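Local structure of uncharacterized protein AsbF (Bacillus anthracis, 3DX5) at residues Leu14-Phe17 with Thr18-Val21; Trp35-His38 with Ala39-Tyr43; Pro183-Ser186 with Phe187-Arg191. The protein catalyses the manganese-dependent dehydration of 3-dehydroshikimate to 3,4-dihydroxybenzoate, a step in the biosynthesis of the siderophore petrobactin. All coordinates share one frame; numbering follows the deposited sequence. Where two conformers were deposited one is given.

Contact 1. Residues Leu14-Phe17 with Thr18-Val21; sequences LISF and TDIV
Ser16 caps helix 17-26 of the TIM barrel by taking the backbone N-H of Asp19 on its hydroxyl. Ser16 OG lies 3.1 Å from Asp19 N, and the bond is fairly straight at 160°. With chi1 at 70° the oxygen sits between the backbone N and the carbonyl carbon of Ser16, a position from which it can turn back over the first turn. Asp19 answers through a water: this takes the N-H of Ser16 at 3.1 Å from Ser16 N and donates a hydrogen bond to Asp19 OD2, 2.6 Å away. The result is close to a capping box, with the return bond relayed by solvent.

Beside the cap, Ile15 and Ile20 meet as a hydrophobic staple, one residue before the N-cap reaching one in the first turn. Outward from CB, the Ile15 side chain splits: its CG2 branch approaches Ile20 CD1 at 4.0 Å, while CG1 rests against Asp19 CB at 3.7 Å. At the tip, Ile15 CD1 comes within 3.9 Å of Ile20 CG1, the two chains crossing at about a right angle. Leu14 of the second subunit packs on both isoleucines, so the staple forms part of the dimer interface.

Backbone bonds from Ile20 N to Ser16 O and from Val21 N to Phe17 O carry the helix onward. Phe17, the first residue of the helix, touches Thr50 and Glu53 of helix 47-56. Val21 covers one face of the Phe17 ring in a CH-pi contact: the methyl CG2 stands 3.7 Å from the Phe17 ring centroid and 17° off the normal, shifted toward the rim, where Val21 CG2 is 3.6 Å from Phe17 CZ.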
# COMPACT_ATOMS: atom_id res chain seq x y z
N LEU A 14 5.16 -8.25 -5.17
CA LEU A 14 4.41 -9.49 -5.27
C LEU A 14 5.28 -10.57 -4.65
O LEU A 14 6.33 -10.88 -5.18
CB LEU A 14 4.16 -9.82 -6.76
CG LEU A 14 3.20 -8.83 -7.41
CD1 LEU A 14 3.09 -9.09 -8.92
CD2 LEU A 14 1.82 -8.89 -6.73
N ILE A 15 4.85 -11.13 -3.53
CA ILE A 15 5.58 -12.22 -2.92
C ILE A 15 4.58 -13.08 -2.10
O ILE A 15 3.67 -12.54 -1.47
CB ILE A 15 6.74 -11.70 -1.99
CG1 ILE A 15 7.62 -12.87 -1.48
CG2 ILE A 15 6.21 -10.87 -0.81
CD1 ILE A 15 8.90 -12.41 -0.67
N SER A 16 4.79 -14.38 -2.05
CA SER A 16 3.89 -15.28 -1.30
C SER A 16 4.29 -15.38 0.15
O SER A 16 5.42 -15.11 0.52
CB SER A 16 3.91 -16.68 -1.92
OG SER A 16 5.17 -17.28 -1.67
N PHE A 17 3.33 -15.77 0.99
CA PHE A 17 3.64 -16.03 2.40
C PHE A 17 4.74 -17.11 2.54
O PHE A 17 5.63 -16.99 3.40
CB PHE A 17 2.36 -16.45 3.14
CG PHE A 17 2.56 -16.71 4.61
CD1 PHE A 17 2.96 -15.68 5.48
CD2 PHE A 17 2.33 -17.97 5.14
CE1 PHE A 17 3.14 -15.93 6.85
CE2 PHE A 17 2.51 -18.21 6.52
CZ PHE A 17 2.90 -17.20 7.37
N THR A 18 4.66 -18.16 1.69
CA THR A 18 5.63 -19.24 1.70
C THR A 18 7.05 -18.68 1.51
O THR A 18 7.96 -19.07 2.25
CB THR A 18 5.34 -20.30 0.61
OG1 THR A 18 4.07 -20.94 0.87
CG2 THR A 18 6.47 -21.38 0.56
N ASP A 19 7.22 -17.75 0.56
CA ASP A 19 8.54 -17.15 0.33
C ASP A 19 8.99 -16.21 1.45
O ASP A 19 10.19 -16.15 1.77
CB ASP A 19 8.58 -16.43 -1.01
CG ASP A 19 8.61 -17.41 -2.18
OD1 ASP A 19 8.75 -18.65 -1.98
OD2 ASP A 19 8.50 -16.93 -3.32
N ILE A 20 8.06 -15.49 2.05
CA ILE A 20 8.42 -14.72 3.26
C ILE A 20 8.91 -15.63 4.43
O ILE A 20 9.95 -15.35 5.07
CB ILE A 20 7.29 -13.86 3.72
CG1 ILE A 20 7.15 -12.67 2.76
CG2 ILE A 20 7.54 -13.36 5.17
CD1 ILE A 20 5.97 -11.84 3.05
N VAL A 21 8.19 -16.72 4.67
CA VAL A 21 8.57 -17.61 5.74
C VAL A 21 9.96 -18.17 5.45
O VAL A 21 10.81 -18.23 6.33
CB VAL A 21 7.54 -18.75 5.92
CG1 VAL A 21 8.11 -19.85 6.85
CG2 VAL A 21 6.22 -18.21 6.45
O HOH W 1 6.68 -15.42 -4.28

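Contact 2. Residues Trp35-His38 with Ala39-Tyr43; sequences WGTH and AQNLY
Trp35 O accepts from Ala39 N at 3.0 Å, the first bond of helix 36-45, with Trp35 at its N-cap position. Three more backbone bonds follow in alpha-helical step: Gln40 N to Gly36 O, Asn41 N to Thr37 O and Leu42 N to His38 O. The Ala39 N to Trp35 O bond is nearly straight, 170° at the hydrogen.

Apolar atoms lie close against these carbonyls. Leu42 CG lies anti to its own carbonyl carbon (chi1 -69°), which brings it 3.2 Å from His38 O, and Ala39 CB is 3.4 Å from Gly36 O.

The flat groups gather at the start of the helix. The indole turns an edge to His38: Trp35 CE3 lies over one face of the imidazole, toward its rim, and His38 ND1 lies in the plane of the indole. Thr37 CG2 is set over an indole face.

Polar ends find their partners elsewhere. Trp35 NE1 hydrogen-bonds to the hydroxyl of Tyr70, a substrate-binding residue, which puts the indole in the second shell, the nearest atoms of the Trp35 side chain and the bound 3,4-dihydroxybenzoate about 5 Å apart. His38 ND1 pairs with Thr7 OG1, and Gln40 OE1 with Gln88 NE2. Thr37 OG1 is hydrogen-bonded to the backbone O of His12 of the second subunit.

This is the strand-to-helix junction of a beta-alpha unit of the TIM barrel, strand 31-35 running straight into the helix. Ala39, Gln40 and Tyr43 touch helix 79-96, while the second subunit packs on Trp35, Thr37, His38 and Asn41.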
# COMPACT_ATOMS: atom_id res chain seq x y z
N TRP A 35 1.23 -8.22 9.08
CA TRP A 35 0.32 -7.09 8.86
C TRP A 35 -1.13 -7.63 8.81
O TRP A 35 -1.37 -8.69 8.21
CB TRP A 35 0.69 -6.48 7.52
CG TRP A 35 0.30 -5.04 7.31
CD1 TRP A 35 -0.02 -4.08 8.26
CD2 TRP A 35 0.25 -4.38 6.03
NE1 TRP A 35 -0.28 -2.87 7.63
CE2 TRP A 35 -0.12 -3.03 6.27
CE3 TRP A 35 0.50 -4.80 4.71
CZ2 TRP A 35 -0.26 -2.10 5.22
CZ3 TRP A 35 0.35 -3.88 3.67
CH2 TRP A 35 -0.03 -2.55 3.93
N GLY A 36 -2.07 -6.93 9.45
CA GLY A 36 -3.43 -7.41 9.59
C GLY A 36 -4.10 -7.72 8.26
O GLY A 36 -4.79 -8.75 8.13
N THR A 37 -3.89 -6.86 7.24
CA THR A 37 -4.52 -7.12 5.95
C THR A 37 -3.96 -8.39 5.27
O THR A 37 -4.71 -9.11 4.58
CB THR A 37 -4.42 -5.90 4.98
OG1 THR A 37 -5.19 -6.20 3.82
CG2 THR A 37 -2.93 -5.62 4.56
N HIS A 38 -2.66 -8.66 5.47
CA HIS A 38 -2.06 -9.90 5.00
C HIS A 38 -2.64 -11.13 5.71
O HIS A 38 -2.98 -12.11 5.04
CB HIS A 38 -0.53 -9.87 5.22
CG HIS A 38 0.19 -8.94 4.28
ND1 HIS A 38 1.50 -8.56 4.47
CD2 HIS A 38 -0.22 -8.31 3.15
CE1 HIS A 38 1.89 -7.80 3.46
NE2 HIS A 38 0.85 -7.61 2.66
N ALA A 39 -2.75 -11.07 7.05
CA ALA A 39 -3.40 -12.12 7.84
C ALA A 39 -4.83 -12.43 7.31
O ALA A 39 -5.20 -13.59 7.06
CB ALA A 39 -3.47 -11.68 9.34
N GLN A 40 -5.63 -11.38 7.14
CA GLN A 40 -7.02 -11.51 6.72
C GLN A 40 -7.11 -12.12 5.34
O GLN A 40 -7.93 -13.01 5.09
CB GLN A 40 -7.69 -10.12 6.73
CG GLN A 40 -9.14 -10.13 6.15
CD GLN A 40 -10.14 -10.93 7.03
OE1 GLN A 40 -9.88 -11.22 8.20
NE2 GLN A 40 -11.28 -11.27 6.45
N ASN A 41 -6.29 -11.64 4.42
CA ASN A 41 -6.37 -12.20 3.08
C ASN A 41 -5.85 -13.62 2.96
O ASN A 41 -6.33 -14.37 2.12
CB ASN A 41 -5.74 -11.26 2.05
CG ASN A 41 -6.60 -10.02 1.80
OD1 ASN A 41 -6.18 -8.87 1.99
ND2 ASN A 41 -7.82 -10.26 1.39
N LEU A 42 -4.87 -13.99 3.79
CA LEU A 42 -4.43 -15.40 3.81
C LEU A 42 -5.58 -16.29 4.28
O LEU A 42 -5.86 -17.33 3.68
CB LEU A 42 -3.20 -15.59 4.70
CG LEU A 42 -1.90 -14.96 4.18
CD1 LEU A 42 -0.83 -15.00 5.29
CD2 LEU A 42 -1.40 -15.68 2.92
N TYR A 43 -6.26 -15.86 5.34
CA TYR A 43 -7.40 -16.59 5.85
C TYR A 43 -8.51 -16.76 4.81
O TYR A 43 -9.08 -17.86 4.66
CB TYR A 43 -7.93 -15.86 7.10
CG TYR A 43 -9.22 -16.41 7.73
CD1 TYR A 43 -9.17 -17.34 8.76
CD2 TYR A 43 -10.47 -15.92 7.34
CE1 TYR A 43 -10.34 -17.79 9.38
CE2 TYR A 43 -11.66 -16.38 7.96
CZ TYR A 43 -11.57 -17.31 8.96
OH TYR A 43 -12.73 -17.77 9.56

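Contact 3. Residues Pro183-Ser186 with Phe187-Arg191; sequences PVDS and FQQLR
Successive turns of one short helix, 183-190, meet here, Pro183-Ser186 against Phe187-Leu190, on the outside of the TIM barrel, in the connection that follows strand 167-172 and helix 173-178 and leads to strand 194-202. Four backbone bonds join the two turns, each running from an N-H to the carbonyl four residues back. The first joins Phe187 N to Pro183 O at 2.9 Å, and the fourth joins Leu190 N to Ser186 O.

Phe187 and Leu190 are buried. Phe187 points its ring away from the preceding turn, toward Phe173 and Val243, while its CB stays 3.4 Å from Val184 O, and that carbonyl oxygen lies near the ring plane, at the edge. Leu190 CB lies 3.3 Å from Ser186 O, and its side chain also touches Leu152 and Leu156 of helix 152-162. Asp182, just before the helix, accepts the backbone N-H of Asp185 on OD2.

The more open side carries two pairs one turn apart. Val184 and Gln188 cross at a slant, with Val184 CG1 3.6 Å from Gln188 NE2. That nitrogen is hydrogen-bonded to Glu242 OE1 of helix 236-243, a link from this helix to its neighbour.

Asp185 and Gln189 make the second pair. Swinging CG opposite the backbone nitrogen (chi1 -180°) sends the Asp185 carboxylate along the helix toward the following turn, and Gln189 runs out extended to meet it. The carboxylate and amide planes stand 54° apart, so the two groups do not lie flat together. Gln189 NE2 gives a weak hydrogen bond to Asp185 OD1 at 3.2 Å, and Asp185 OD2 is 3.0 Å from the same nitrogen.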
# COMPACT_ATOMS: atom_id res chain seq x y z
N PRO A 183 15.99 7.23 24.22
CA PRO A 183 15.49 5.85 24.00
C PRO A 183 15.64 4.88 25.19
O PRO A 183 14.68 4.16 25.52
CB PRO A 183 16.31 5.36 22.82
CG PRO A 183 16.49 6.64 22.02
CD PRO A 183 16.75 7.72 23.04
N VAL A 184 16.81 4.86 25.81
CA VAL A 184 17.05 3.96 26.95
C VAL A 184 16.17 4.39 28.14
O VAL A 184 15.47 3.57 28.74
CB VAL A 184 18.57 3.91 27.33
CG1 VAL A 184 18.77 3.37 28.75
CG2 VAL A 184 19.37 3.06 26.28
N ASP A 185 16.17 5.68 28.45
CA ASP A 185 15.27 6.19 29.47
C ASP A 185 13.75 5.85 29.25
O ASP A 185 13.01 5.46 30.21
CB ASP A 185 15.53 7.68 29.64
CG ASP A 185 14.66 8.30 30.69
OD1 ASP A 185 14.66 7.80 31.85
OD2 ASP A 185 13.95 9.26 30.34
N SER A 186 13.30 5.96 28.00
CA SER A 186 11.92 5.59 27.64
C SER A 186 11.67 4.09 27.82
O SER A 186 10.62 3.68 28.31
CB SER A 186 11.59 6.00 26.21
OG SER A 186 11.98 7.33 25.96
N PHE A 187 12.66 3.27 27.46
CA PHE A 187 12.57 1.85 27.70
C PHE A 187 12.40 1.59 29.20
O PHE A 187 11.55 0.78 29.60
CB PHE A 187 13.78 1.09 27.16
CG PHE A 187 13.92 -0.27 27.75
CD1 PHE A 187 13.07 -1.29 27.35
CD2 PHE A 187 14.85 -0.51 28.75
CE1 PHE A 187 13.16 -2.55 27.92
CE2 PHE A 187 14.95 -1.77 29.34
CZ PHE A 187 14.11 -2.79 28.92
N GLN A 188 13.20 2.28 30.03
CA GLN A 188 13.22 1.98 31.45
C GLN A 188 11.89 2.38 32.08
O GLN A 188 11.37 1.66 32.94
CB GLN A 188 14.41 2.64 32.19
CG GLN A 188 15.77 1.98 31.85
CD GLN A 188 16.97 2.79 32.30
OE1 GLN A 188 16.84 3.92 32.79
NE2 GLN A 188 18.16 2.22 32.12
N GLN A 189 11.33 3.50 31.61
CA GLN A 189 10.08 3.99 32.16
C GLN A 189 8.91 3.20 31.68
O GLN A 189 7.96 3.02 32.43
CB GLN A 189 9.87 5.48 31.85
CG GLN A 189 10.78 6.38 32.70
CD GLN A 189 10.50 7.84 32.46
OE1 GLN A 189 9.41 8.32 32.71
NE2 GLN A 189 11.52 8.57 31.99
N LEU A 190 8.96 2.72 30.44
CA LEU A 190 7.84 1.96 29.86
C LEU A 190 7.92 0.44 30.06
O LEU A 190 6.96 -0.27 29.74
CB LEU A 190 7.66 2.26 28.36
CG LEU A 190 7.12 3.67 28.03
CD1 LEU A 190 7.41 3.98 26.57
CD2 LEU A 190 5.61 3.74 28.35
N ARG A 191 9.06 -0.03 30.59
CA ARG A 191 9.29 -1.46 30.78
C ARG A 191 8.12 -2.34 31.29
O ARG A 191 7.90 -3.42 30.73
CB ARG A 191 10.56 -1.75 31.61
CG ARG A 191 11.06 -3.20 31.34
CD ARG A 191 12.37 -3.52 32.04
NE ARG A 191 12.76 -4.91 31.78
CZ ARG A 191 13.99 -5.39 31.94
NH1 ARG A 191 14.99 -4.61 32.36
NH2 ARG A 191 14.22 -6.68 31.68

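Overall arrangement
Going from the N terminus, strand 2-6 leads through a loop to contact 1, which turns that loop into helix 17-26. Strand 31-35 comes next and passes directly into helix 36-45 at contact 2. Much later, beyond strand 167-172 and helix 173-178, contact 3 forms a helix before strand 194-202. The three are in series, each closing before the next opens. Contacts 1 and 2 pack together through Phe17 CB and Leu42 CD2, 3.8 Å apart, and both touch the second subunit. Contact 3 lies on the opposite side of the chain's centre, its nearest atoms about 21 Å from contact 2, and joins neighbouring helices within one subunit.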